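Local coordinates for proline dehydrogenase (Bradyrhizobium japonicum USDA 110, PDB 3HAZ), which probably oxidises proline to glutamate in two steps, using an FAD-dependent proline dehydrogenase and an NAD-dependent aldehyde dehydrogenase carried on one chain, at residues E282-L287 with Q317-A322; Y326-A331 with P388-Q393; P9-Y14 with G522-L527; L197-R202 with S237-A242. All blocks are in the same frame, centred on the assembly; numbering follows the deposited sequence.

Contact 1. Residues E282-L287 with Q317-A322; sequences EEADRL and QKRASA
The guanidinium of Arg319 has a leucine methyl over one face and two carbonyl oxygens bonded at its edge, both to NH2. Leu287, its CG anti to the backbone N (chi1 180°), meets Arg319 tip to tip and sets CD2 over the centre of that face, 3.4 Å from Arg319 CZ. Arg319 NH2 gives a nearly straight bond of 3.0 Å (168°) to Ala284 O; this oxygen lies in the guanidinium plane, while the donor sits above the carbonyl plane. Arg319 NH2 also reaches Gln317 OE1 at 2.8 Å, there in the amide plane and on a lone pair. Arg319 gets there through a bend at chi3 (-64°), and within the type I turn from Gln317 to Ala320 both side chains start out toward the other segment. The two segments follow neighbouring parallel strands, 276-279 and 309-314, of the proline dehydrogenase TIM barrel, so the contact ties one loop at the C-terminal strand ends to the next, near the FAD. Ala284 O is shared three ways, by Arg319 NH2, Leu287 N at 3.2 Å and a water that also accepts from Arg319 NH1 at 3.0 Å. A methionine at Arg319 would probably loosen the two loops, since both NH2 bonds and the water bridge would go. Ala284 CB packs 3.6 Å from Gln317 OE1, and Gln317 NE2 bonds to Gln314, an FAD-binding residue. Tyr14 touches both Ala284 and Arg319.

Contact 2. Residues Y326-A331 with P388-Q393; sequences YVDALA and PRIFPQ
Neither flat group here is stacked across the contact: the guanidinium of Arg389 meets Ala331 O obliquely, with Arg389 NH1 3.8 Å from that oxygen, and the carboxylate of Asp328 touches through one oxygen, OD1, which lies 3.9 Å from Ile390 CG1. Their opposite charges stay apart, 5.4 Å between Asp328 OD1 and Arg389 NE; each has a salt-bridge partner of its own, Asp335 for Arg389 NH1 and Arg332 for Asp328 OD2. The packing itself is aliphatic. Arg389, with CG anti to the backbone N (chi1 -179°), runs its chain past the helix, lays CD 3.8 Å from Ala331 CB, and then bends at chi3 (-59°). Ile390 sends CD1 to Ala331 CB at 4.1 Å, while its side chain crosses Asp328 obliquely. Ala331 CB thus meets a methylene of one residue and a methyl of the next, with no hydrogen bond joining the segments. In the barrel, helix 320-333 belongs to the beta-alpha-beta crossover from strand 309-314 to strand 338-343; it covers Leu338 with Val327 and Ala331, reaches past that strand to 390-395 here, and turns Tyr326 and Leu330 toward helix 287-298.

Contact 3. Residues P9-Y14 with G522-L527; sequences PFTAPY and GARTAL
Phe10 O is gripped by two N-H groups, both from Arg524, which approaches side-on. Arg524 NE and NH2 each stand 2.8 Å from Phe10 O, with bent N-H...O angles of 145° and 142°. The NH2 bond follows a lone pair in the carbonyl plane, whereas NE comes from above that plane; the oxygen itself lies in the guanidinium plane. Pro9 CB covers the centre of one guanidinium face, 3.7 Å from Arg524 CZ, and Thr11 CB lies at its edge. Arg524 adopts the crowded rotamer with CG between the backbone N and carbonyl carbon (chi1 74°) and bends again at chi3, a shape that brings the group across the chain of the N-terminal arm. Thr11 OG1, anti to its backbone N, stands 2.8 Å from Thr525 OG1 and is hydrogen-bonded to a water that accepts from Thr525 N at 3.0 Å, in the first turn of helix 524-536. At the N-cap of that helix, Ala523 CB packs 3.8 Å from Tyr14 CD1. An alanine at Arg524 would probably let the arm slip from the helix start, since both bonds to Phe10 O and the guanidinium packed against Pro9 CB would be lost. Arg524 NH1 makes a salt bridge with Asp292 of helix 287-298, which probably balances the arginine's charge and fixes the turn of the guanidinium. The grip on Phe10 is on its main-chain carbonyl, so at this point it depends on backbone placement and not on the ring.

Contact 4. Residues L197-R202 with S237-A242; sequences LGEGAR and SVKLSA. With SO4 (sulfate ion), chain K.
Two neighbouring parallel strands of the proline dehydrogenase TIM barrel, 193-196 and 235-238, end side by side here, and the loops that leave their C-terminal ends are joined beside the FAD pocket. Two main-chain donors do the joining. Gly200 N bonds to Ser241 OG at 2.8 Å (154°), and Ala201 N to Ser241 O, also at 2.8 Å, from above that carbonyl plane. Ser241 holds OG between its backbone N and carbonyl carbon (chi1 73°), the crowded position, which puts the hydroxyl against the glycine; it is hydrogen-bonded to Glu282 OE1 as well. Gly200 has a positive phi of 46°, and a beta carbon would run into Arg202 NH2, which gives a bond of 2.7 Å to Gly200 O. Beside this, Glu199 and Lys239 lie alongside each other, pointing the same way, with Glu199 CB 3.6 Å from Lys239 CD; Gly198 O touches Lys239 CD at 3.5 Å. Their charges part, Glu199 to Arg458 and Lys239 NZ to Asp280, and Lys239 NZ has a weak bond to a sulfate oxygen, O4, at 3.4 Å. That ion, probably from the crystallisation liquor, is also bound by Arg458. Ala201 CB rests 3.4 Å from Ala242 O. Around the contact, Tyr210 and Tyr214 of helix 204-223 cover Ala242, helix 252-272 packs on Val238 and Leu240, and Arg202 leans on helix 775-787, where its salt bridge to Asp780 reaches into the aldehyde dehydrogenase part of the chain.

How the contacts relate
Contacts 4, 1 and 2 follow one another along the proline dehydrogenase barrel, and all three lie within the long loop closed by contact 3. Contacts 1 and 3 have centres about 10 Å apart and touch through Tyr14 and Pro13; contacts 1 and 2, centres about 17 Å apart, share helix 320-333. Contact 4, its centre about 18 Å from that of contact 1, meets it through Glu282, whose carboxylate reaches the 237-242 segment. Contact 2 touches contact 3 only where Tyr326 packs on Phe10. Contacts 4 and 1 thus join successive loops on the FAD side of the barrel, whereas contact 3 brings the N-terminal arm and helix 524-536, far apart in sequence, together beside it.

Contact 1. Residues E282-L287 with Q317-A322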
loop_
_atom_site.group_PDB
_atom_site.type_symbol
_atom_site.label_atom_id
_atom_site.label_comp_id
_atom_site.label_asym_id
_atom_site.label_seq_id
_atom_site.Cartn_x
_atom_site.Cartn_y
_atom_site.Cartn_z
ATOM N N GLU A 282 22.237 -42.763 1.271
ATOM C CA GLU A 282 21.908 -42.049 0.040
ATOM C C GLU A 282 20.512 -41.422 0.126
ATOM O O GLU A 282 20.134 -40.905 1.177
ATOM C CB GLU A 282 22.077 -42.988 -1.166
ATOM C CG GLU A 282 23.498 -43.587 -1.202
ATOM C CD GLU A 282 23.783 -44.455 -2.415
ATOM O OE1 GLU A 282 23.980 -43.902 -3.519
ATOM O OE2 GLU A 282 23.842 -45.691 -2.254
ATOM N N GLU A 283 19.744 -41.460 -0.960
ATOM C CA GLU A 283 18.447 -40.773 -0.964
ATOM C C GLU A 283 17.454 -41.410 0.002
ATOM O O GLU A 283 17.551 -42.598 0.326
ATOM C CB GLU A 283 17.851 -40.729 -2.374
ATOM C CG GLU A 283 18.727 -40.046 -3.410
ATOM C CD GLU A 283 19.791 -40.973 -3.997
ATOM O OE1 GLU A 283 19.964 -42.106 -3.503
ATOM O OE2 GLU A 283 20.457 -40.564 -4.964
ATOM N N ALA A 284 16.485 -40.617 0.439
ATOM C CA ALA A 284 15.488 -41.075 1.399
ATOM C C ALA A 284 14.669 -42.255 0.888
ATOM O O ALA A 284 14.265 -43.114 1.674
ATOM C CB ALA A 284 14.566 -39.923 1.809
ATOM N N ASP A 285 14.415 -42.304 -0.418
ATOM C CA ASP A 285 13.597 -43.384 -0.957
ATOM C C ASP A 285 14.357 -44.709 -1.009
ATOM O O ASP A 285 13.777 -45.755 -1.294
ATOM C CB ASP A 285 12.958 -43.023 -2.313
ATOM C CG ASP A 285 13.974 -42.850 -3.430
ATOM O OD1 ASP A 285 15.182 -43.061 -3.199
ATOM O OD2 ASP A 285 13.551 -42.492 -4.552
ATOM N N ARG A 286 15.650 -44.660 -0.706
ATOM C CA ARG A 286 16.464 -45.872 -0.637
ATOM C C ARG A 286 16.787 -46.299 0.801
ATOM O O ARG A 286 17.440 -47.322 1.013
ATOM C CB ARG A 286 17.763 -45.682 -1.434
ATOM C CG ARG A 286 17.565 -45.681 -2.955
ATOM C CD ARG A 286 18.801 -45.150 -3.663
ATOM N NE ARG A 286 18.951 -45.691 -5.014
ATOM C CZ ARG A 286 19.793 -45.201 -5.919
ATOM N NH1 ARG A 286 20.550 -44.147 -5.619
ATOM N NH2 ARG A 286 19.880 -45.756 -7.125
ATOM N N LEU A 287 16.340 -45.522 1.786
ATOM C CA LEU A 287 16.661 -45.821 3.184
ATOM C C LEU A 287 16.241 -47.237 3.608
ATOM O O LEU A 287 17.053 -48.022 4.096
ATOM C CB LEU A 287 16.026 -44.796 4.123
ATOM C CG LEU A 287 16.315 -45.047 5.608
ATOM C CD1 LEU A 287 17.810 -45.185 5.854
ATOM C CD2 LEU A 287 15.718 -43.960 6.487
ATOM N N GLN A 317 17.087 -36.328 8.302
ATOM C CA GLN A 317 15.844 -37.077 8.110
ATOM C C GLN A 317 15.091 -37.218 9.423
ATOM O O GLN A 317 15.685 -37.485 10.469
ATOM C CB GLN A 317 16.119 -38.467 7.541
ATOM C CG GLN A 317 16.710 -38.480 6.145
ATOM C CD GLN A 317 16.336 -39.740 5.387
ATOM O OE1 GLN A 317 15.175 -40.152 5.385
ATOM N NE2 GLN A 317 17.313 -40.350 4.727
ATOM N N LYS A 318 13.777 -37.046 9.362
ATOM C CA LYS A 318 12.941 -37.215 10.539
ATOM C C LYS A 318 13.024 -38.645 11.078
ATOM O O LYS A 318 12.843 -38.871 12.274
ATOM C CB LYS A 318 11.496 -36.822 10.215
ATOM C CG LYS A 318 11.382 -35.434 9.564
ATOM C CD LYS A 318 9.953 -35.142 9.107
ATOM C CE LYS A 318 9.841 -33.736 8.504
ATOM N NZ LYS A 318 8.539 -33.527 7.781
ATOM N N ARG A 319 13.331 -39.600 10.203
ATOM C CA ARG A 319 13.436 -41.010 10.606
ATOM C C ARG A 319 14.757 -41.361 11.293
ATOM O O ARG A 319 14.949 -42.495 11.723
ATOM C CB ARG A 319 13.238 -41.936 9.400
ATOM C CG ARG A 319 11.813 -41.976 8.851
ATOM C CD ARG A 319 11.741 -42.797 7.569
ATOM N NE ARG A 319 12.526 -42.189 6.498
ATOM C CZ ARG A 319 12.731 -42.743 5.307
ATOM N NH1 ARG A 319 12.206 -43.929 5.022
ATOM N NH2 ARG A 319 13.466 -42.108 4.400
ATOM N N ALA A 320 15.659 -40.392 11.406
ATOM C CA ALA A 320 17.019 -40.670 11.885
ATOM C C ALA A 320 17.068 -41.402 13.233
ATOM O O ALA A 320 17.788 -42.392 13.386
ATOM C CB ALA A 320 17.834 -39.387 11.939
ATOM N N SER A 321 16.306 -40.917 14.210
ATOM C CA SER A 321 16.336 -41.514 15.542
ATOM C C SER A 321 15.869 -42.974 15.517
ATOM O O SER A 321 16.390 -43.815 16.256
ATOM C CB SER A 321 15.495 -40.692 16.527
ATOM O OG SER A 321 15.695 -41.144 17.858
ATOM N N ALA A 322 14.892 -43.269 14.663
ATOM C CA ALA A 322 14.371 -44.627 14.527
ATOM C C ALA A 322 15.378 -45.550 13.837
ATOM O O ALA A 322 15.454 -46.740 14.143
ATOM C CB ALA A 322 13.042 -44.615 13.771
HETATM O O HOH W 1 18.595 -42.664 2.984
HETATM O O HOH W 2 13.002 -45.372 2.463
#

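Contact 2. Residues Y326-A331 with P388-Q393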
loop_
_atom_site.group_PDB
_atom_site.type_symbol
_atom_site.label_atom_id
_atom_site.label_comp_id
_atom_site.label_asym_id
_atom_site.label_seq_id
_atom_site.Cartn_x
_atom_site.Cartn_y
_atom_site.Cartn_z
ATOM N N TYR A 326 16.969 -49.067 15.244
ATOM C CA TYR A 326 17.019 -50.256 14.399
ATOM C C TYR A 326 18.435 -50.818 14.325
ATOM O O TYR A 326 18.649 -52.031 14.429
ATOM C CB TYR A 326 16.500 -49.923 12.991
ATOM C CG TYR A 326 16.586 -51.068 12.005
ATOM C CD1 TYR A 326 15.566 -52.009 11.912
ATOM C CD2 TYR A 326 17.682 -51.205 11.165
ATOM C CE1 TYR A 326 15.638 -53.054 11.011
ATOM C CE2 TYR A 326 17.766 -52.246 10.264
ATOM C CZ TYR A 326 16.741 -53.171 10.192
ATOM O OH TYR A 326 16.825 -54.210 9.293
ATOM N N VAL A 327 19.404 -49.929 14.147
ATOM C CA VAL A 327 20.794 -50.336 14.054
ATOM C C VAL A 327 21.271 -50.952 15.368
ATOM O O VAL A 327 21.979 -51.962 15.365
ATOM C CB VAL A 327 21.710 -49.160 13.643
ATOM C CG1 VAL A 327 23.175 -49.568 13.737
ATOM C CG2 VAL A 327 21.375 -48.714 12.231
ATOM N N ASP A 328 20.869 -50.358 16.488
ATOM C CA ASP A 328 21.240 -50.905 17.793
ATOM C C ASP A 328 20.655 -52.301 18.006
ATOM O O ASP A 328 21.345 -53.203 18.475
ATOM C CB ASP A 328 20.802 -49.981 18.931
ATOM C CG ASP A 328 21.362 -50.420 20.278
ATOM O OD1 ASP A 328 22.598 -50.587 20.376
ATOM O OD2 ASP A 328 20.570 -50.602 21.228
ATOM N N ALA A 329 19.378 -52.470 17.674
ATOM C CA ALA A 329 18.722 -53.767 17.810
ATOM C C ALA A 329 19.406 -54.805 16.930
ATOM O O ALA A 329 19.556 -55.966 17.308
ATOM C CB ALA A 329 17.257 -53.654 17.451
ATOM N N LEU A 330 19.812 -54.370 15.744
ATOM C CA LEU A 330 20.540 -55.211 14.812
ATOM C C LEU A 330 21.835 -55.675 15.478
ATOM O O LEU A 330 22.184 -56.857 15.447
ATOM C CB LEU A 330 20.857 -54.396 13.558
ATOM C CG LEU A 330 20.779 -55.038 12.177
ATOM C CD1 LEU A 330 19.577 -55.959 12.068
ATOM C CD2 LEU A 330 20.721 -53.943 11.120
ATOM N N ALA A 331 22.538 -54.731 16.094
ATOM C CA ALA A 331 23.809 -55.029 16.741
ATOM C C ALA A 331 23.637 -56.019 17.895
ATOM O O ALA A 331 24.405 -56.976 18.021
ATOM C CB ALA A 331 24.477 -53.745 17.218
ATOM N N PRO A 388 29.430 -49.085 24.803
ATOM C CA PRO A 388 30.556 -49.342 23.897
ATOM C C PRO A 388 30.219 -50.204 22.684
ATOM O O PRO A 388 31.074 -50.357 21.812
ATOM C CB PRO A 388 31.543 -50.129 24.779
ATOM C CG PRO A 388 30.826 -50.376 26.106
ATOM C CD PRO A 388 29.385 -50.083 25.884
ATOM N N ARG A 389 29.026 -50.785 22.633
ATOM C CA ARG A 389 28.673 -51.638 21.504
ATOM C C ARG A 389 28.729 -50.840 20.204
ATOM O O ARG A 389 29.264 -51.305 19.198
ATOM C CB ARG A 389 27.284 -52.253 21.687
ATOM C CG ARG A 389 26.885 -53.177 20.548
ATOM C CD ARG A 389 25.575 -53.900 20.826
ATOM N NE ARG A 389 25.632 -54.713 22.039
ATOM C CZ ARG A 389 26.165 -55.930 22.113
ATOM N NH1 ARG A 389 26.710 -56.491 21.041
ATOM N NH2 ARG A 389 26.158 -56.587 23.268
ATOM N N ILE A 390 28.163 -49.640 20.235
ATOM C CA ILE A 390 28.206 -48.736 19.092
ATOM C C ILE A 390 29.365 -47.751 19.258
ATOM O O ILE A 390 29.485 -47.090 20.290
ATOM C CB ILE A 390 26.884 -47.941 18.941
ATOM C CG1 ILE A 390 25.685 -48.885 18.821
ATOM C CG2 ILE A 390 26.953 -46.990 17.746
ATOM C CD1 ILE A 390 25.745 -49.818 17.617
ATOM N N PHE A 391 30.220 -47.673 18.244
ATOM C CA PHE A 391 31.283 -46.677 18.205
ATOM C C PHE A 391 30.852 -45.560 17.252
ATOM O O PHE A 391 30.896 -45.730 16.034
ATOM C CB PHE A 391 32.595 -47.319 17.738
ATOM C CG PHE A 391 33.761 -46.361 17.677
ATOM C CD1 PHE A 391 34.599 -46.192 18.778
ATOM C CD2 PHE A 391 34.037 -45.654 16.506
ATOM C CE1 PHE A 391 35.681 -45.319 18.722
ATOM C CE2 PHE A 391 35.120 -44.771 16.440
ATOM C CZ PHE A 391 35.942 -44.602 17.550
ATOM N N PRO A 392 30.408 -44.422 17.810
ATOM C CA PRO A 392 29.886 -43.322 16.991
ATOM C C PRO A 392 30.998 -42.554 16.291
ATOM O O PRO A 392 32.084 -42.384 16.847
ATOM C CB PRO A 392 29.186 -42.409 18.013
ATOM C CG PRO A 392 29.105 -43.203 19.291
ATOM C CD PRO A 392 30.276 -44.147 19.249
ATOM N N GLN A 393 30.714 -42.108 15.074
ATOM C CA GLN A 393 31.642 -41.316 14.283
ATOM C C GLN A 393 30.882 -40.094 13.790
ATOM O O GLN A 393 29.970 -40.208 12.976
ATOM C CB GLN A 393 32.147 -42.120 13.085
ATOM C CG GLN A 393 32.648 -43.525 13.432
ATOM C CD GLN A 393 32.756 -44.420 12.206
ATOM O OE1 GLN A 393 31.749 -44.795 11.605
ATOM N NE2 GLN A 393 33.979 -44.759 11.830
#

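Contact 3. Residues P9-Y14 with G522-L527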
loop_
_atom_site.group_PDB
_atom_site.type_symbol
_atom_site.label_atom_id
_atom_site.label_comp_id
_atom_site.label_asym_id
_atom_site.label_seq_id
_atom_site.Cartn_x
_atom_site.Cartn_y
_atom_site.Cartn_z
ATOM N N PRO A 9 11.635 -55.618 9.436
ATOM C CA PRO A 9 12.072 -54.712 8.371
ATOM C C PRO A 9 11.711 -53.273 8.714
ATOM O O PRO A 9 10.581 -53.013 9.116
ATOM C CB PRO A 9 11.278 -55.195 7.161
ATOM C CG PRO A 9 11.067 -56.656 7.423
ATOM C CD PRO A 9 10.903 -56.785 8.913
ATOM N N PHE A 10 12.666 -52.359 8.567
ATOM C CA PHE A 10 12.461 -50.966 8.956
ATOM C C PHE A 10 11.308 -50.309 8.194
ATOM O O PHE A 10 11.231 -50.401 6.968
ATOM C CB PHE A 10 13.749 -50.175 8.745
ATOM C CG PHE A 10 13.695 -48.768 9.264
ATOM C CD1 PHE A 10 13.846 -48.509 10.615
ATOM C CD2 PHE A 10 13.523 -47.706 8.398
ATOM C CE1 PHE A 10 13.812 -47.211 11.095
ATOM C CE2 PHE A 10 13.489 -46.402 8.870
ATOM C CZ PHE A 10 13.631 -46.156 10.219
ATOM N N THR A 11 10.423 -49.628 8.920
ATOM C CA THR A 11 9.249 -49.024 8.301
ATOM C C THR A 11 8.683 -47.816 9.069
ATOM O O THR A 11 7.473 -47.706 9.270
ATOM C CB THR A 11 8.136 -50.082 8.081
ATOM O OG1 THR A 11 6.976 -49.456 7.520
ATOM C CG2 THR A 11 7.761 -50.756 9.395
ATOM N N ALA A 12 9.556 -46.903 9.480
ATOM C CA ALA A 12 9.121 -45.682 10.163
ATOM C C ALA A 12 8.309 -44.773 9.239
ATOM O O ALA A 12 8.491 -44.802 8.019
ATOM C CB ALA A 12 10.324 -44.928 10.713
ATOM N N PRO A 13 7.405 -43.962 9.818
ATOM C CA PRO A 13 6.639 -42.996 9.019
ATOM C C PRO A 13 7.567 -42.065 8.243
ATOM O O PRO A 13 8.514 -41.522 8.813
ATOM C CB PRO A 13 5.846 -42.218 10.076
ATOM C CG PRO A 13 5.691 -43.198 11.209
ATOM C CD PRO A 13 7.004 -43.947 11.236
ATOM N N TYR A 14 7.275 -41.887 6.957
ATOM C CA TYR A 14 8.184 -41.236 6.020
ATOM C C TYR A 14 8.383 -39.749 6.282
ATOM O O TYR A 14 9.510 -39.258 6.270
ATOM C CB TYR A 14 7.679 -41.435 4.586
ATOM C CG TYR A 14 8.752 -41.329 3.522
ATOM C CD1 TYR A 14 9.663 -42.365 3.320
ATOM C CD2 TYR A 14 8.850 -40.200 2.714
ATOM C CE1 TYR A 14 10.638 -42.281 2.343
ATOM C CE2 TYR A 14 9.824 -40.107 1.737
ATOM C CZ TYR A 14 10.715 -41.151 1.556
ATOM O OH TYR A 14 11.686 -41.065 0.583
ATOM N N GLY A 522 9.286 -45.760 -2.234
ATOM C CA GLY A 522 10.386 -46.091 -1.345
ATOM C C GLY A 522 9.968 -46.216 0.108
ATOM O O GLY A 522 10.805 -46.443 0.981
ATOM N N ALA A 523 8.674 -46.041 0.368
ATOM C CA ALA A 523 8.106 -46.263 1.693
ATOM C C ALA A 523 7.239 -47.508 1.619
ATOM O O ALA A 523 6.123 -47.460 1.101
ATOM C CB ALA A 523 7.272 -45.062 2.125
ATOM N N ARG A 524 7.744 -48.623 2.142
ATOM C CA ARG A 524 7.102 -49.920 1.915
ATOM C C ARG A 524 5.637 -49.978 2.359
ATOM O O ARG A 524 4.830 -50.684 1.754
ATOM C CB ARG A 524 7.912 -51.065 2.536
ATOM C CG ARG A 524 7.837 -51.169 4.052
ATOM C CD ARG A 524 8.649 -52.362 4.575
ATOM N NE ARG A 524 10.000 -51.992 4.999
ATOM C CZ ARG A 524 11.124 -52.570 4.574
ATOM N NH1 ARG A 524 11.089 -53.561 3.695
ATOM N NH2 ARG A 524 12.297 -52.156 5.040
ATOM N N THR A 525 5.291 -49.240 3.407
ATOM C CA THR A 525 3.905 -49.195 3.855
ATOM C C THR A 525 3.021 -48.576 2.775
ATOM O O THR A 525 1.931 -49.075 2.494
ATOM C CB THR A 525 3.748 -48.398 5.167
ATOM O OG1 THR A 525 4.555 -48.995 6.190
ATOM C CG2 THR A 525 2.303 -48.405 5.622
ATOM N N ALA A 526 3.502 -47.495 2.169
ATOM C CA ALA A 526 2.751 -46.791 1.128
ATOM C C ALA A 526 2.641 -47.609 -0.155
ATOM O O ALA A 526 1.566 -47.693 -0.751
ATOM C CB ALA A 526 3.389 -45.418 0.838
ATOM N N LEU A 527 3.753 -48.209 -0.580
ATOM C CA LEU A 527 3.756 -49.021 -1.792
ATOM C C LEU A 527 2.927 -50.300 -1.612
ATOM O O LEU A 527 2.171 -50.694 -2.505
ATOM C CB LEU A 527 5.187 -49.371 -2.219
ATOM C CG LEU A 527 5.290 -50.258 -3.462
ATOM C CD1 LEU A 527 4.576 -49.620 -4.654
ATOM C CD2 LEU A 527 6.741 -50.563 -3.808
HETATM O O HOH W 3 7.108 -47.829 5.289
#

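Contact 4. Residues L197-R202 with S237-A242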
loop_
_atom_site.group_PDB
_atom_site.type_symbol
_atom_site.label_atom_id
_atom_site.label_comp_id
_atom_site.label_asym_id
_atom_site.label_seq_id
_atom_site.Cartn_x
_atom_site.Cartn_y
_atom_site.Cartn_z
ATOM N N LEU A 197 34.777 -42.714 -5.010
ATOM C CA LEU A 197 33.954 -41.897 -5.908
ATOM C C LEU A 197 32.646 -42.536 -6.397
ATOM O O LEU A 197 31.638 -41.849 -6.584
ATOM C CB LEU A 197 34.782 -41.473 -7.120
ATOM C CG LEU A 197 35.419 -40.088 -7.058
ATOM C CD1 LEU A 197 35.921 -39.793 -5.667
ATOM C CD2 LEU A 197 36.540 -39.974 -8.089
ATOM N N GLY A 198 32.661 -43.840 -6.620
ATOM C CA GLY A 198 31.555 -44.485 -7.313
ATOM C C GLY A 198 30.161 -44.336 -6.727
ATOM O O GLY A 198 29.972 -44.369 -5.507
ATOM N N GLU A 199 29.178 -44.176 -7.611
ATOM C CA GLU A 199 27.770 -44.193 -7.222
ATOM C C GLU A 199 26.876 -44.550 -8.416
ATOM O O GLU A 199 27.266 -44.373 -9.574
ATOM C CB GLU A 199 27.348 -42.835 -6.660
ATOM C CG GLU A 199 27.027 -41.806 -7.728
ATOM C CD GLU A 199 26.486 -40.506 -7.152
ATOM O OE1 GLU A 199 26.875 -40.147 -6.019
ATOM O OE2 GLU A 199 25.675 -39.843 -7.834
ATOM N N GLY A 200 25.686 -45.061 -8.125
ATOM C CA GLY A 200 24.689 -45.341 -9.147
ATOM C C GLY A 200 25.185 -46.054 -10.393
ATOM O O GLY A 200 25.275 -45.463 -11.465
ATOM N N ALA A 201 25.511 -47.331 -10.264
ATOM C CA ALA A 201 25.754 -48.141 -11.451
ATOM C C ALA A 201 24.541 -48.042 -12.380
ATOM O O ALA A 201 23.400 -48.194 -11.948
ATOM C CB ALA A 201 26.004 -49.588 -11.068
ATOM N N ARG A 202 24.794 -47.769 -13.652
ATOM C CA ARG A 202 23.743 -47.778 -14.662
ATOM C C ARG A 202 23.698 -49.109 -15.407
ATOM O O ARG A 202 22.686 -49.457 -16.015
ATOM C CB ARG A 202 23.963 -46.645 -15.666
ATOM C CG ARG A 202 23.249 -45.353 -15.315
ATOM C CD ARG A 202 23.647 -44.827 -13.950
ATOM N NE ARG A 202 22.964 -43.574 -13.638
ATOM C CZ ARG A 202 23.349 -42.723 -12.695
ATOM N NH1 ARG A 202 22.661 -41.607 -12.496
ATOM N NH2 ARG A 202 24.428 -42.983 -11.956
ATOM N N SER A 237 34.599 -46.224 2.439
ATOM C CA SER A 237 33.179 -45.925 2.287
ATOM C C SER A 237 32.656 -46.527 0.996
ATOM O O SER A 237 33.304 -46.433 -0.051
ATOM C CB SER A 237 32.931 -44.413 2.264
ATOM O OG SER A 237 32.970 -43.869 3.564
ATOM N N VAL A 238 31.470 -47.123 1.082
ATOM C CA VAL A 238 30.870 -47.857 -0.022
ATOM C C VAL A 238 29.422 -47.420 -0.220
ATOM O O VAL A 238 28.728 -47.126 0.752
ATOM C CB VAL A 238 30.927 -49.370 0.268
ATOM C CG1 VAL A 238 29.856 -50.115 -0.496
ATOM C CG2 VAL A 238 32.323 -49.910 -0.040
ATOM N N LYS A 239 28.980 -47.363 -1.477
ATOM C CA LYS A 239 27.598 -47.007 -1.808
ATOM C C LYS A 239 26.842 -48.166 -2.453
ATOM O O LYS A 239 27.266 -48.707 -3.476
ATOM C CB LYS A 239 27.560 -45.799 -2.747
ATOM C CG LYS A 239 27.694 -44.453 -2.051
ATOM C CD LYS A 239 27.641 -43.321 -3.066
ATOM C CE LYS A 239 27.690 -41.959 -2.384
ATOM N NZ LYS A 239 28.891 -41.832 -1.525
ATOM N N LEU A 240 25.714 -48.538 -1.863
ATOM C CA LEU A 240 24.914 -49.631 -2.418
ATOM C C LEU A 240 24.521 -49.377 -3.870
ATOM O O LEU A 240 24.471 -50.312 -4.658
ATOM C CB LEU A 240 23.670 -49.890 -1.568
ATOM C CG LEU A 240 23.993 -50.212 -0.107
ATOM C CD1 LEU A 240 22.740 -50.436 0.723
ATOM C CD2 LEU A 240 24.912 -51.425 -0.042
ATOM N N SER A 241 24.248 -48.122 -4.236
ATOM C CA SER A 241 23.810 -47.842 -5.605
ATOM C C SER A 241 24.929 -48.115 -6.614
ATOM O O SER A 241 24.671 -48.322 -7.794
ATOM C CB SER A 241 23.277 -46.407 -5.755
ATOM O OG SER A 241 24.327 -45.446 -5.722
ATOM N N ALA A 242 26.173 -48.100 -6.145
ATOM C CA ALA A 242 27.306 -48.409 -7.013
ATOM C C ALA A 242 27.390 -49.908 -7.308
ATOM O O ALA A 242 27.944 -50.320 -8.332
ATOM C CB ALA A 242 28.606 -47.921 -6.377
HETATM S S SO4 K . 28.883 -38.079 0.484
HETATM O O1 SO4 K . 29.531 -37.696 1.734
HETATM O O2 SO4 K . 27.988 -37.001 0.082
HETATM O O3 SO4 K . 29.896 -38.287 -0.549
HETATM O O4 SO4 K . 28.126 -39.315 0.678
#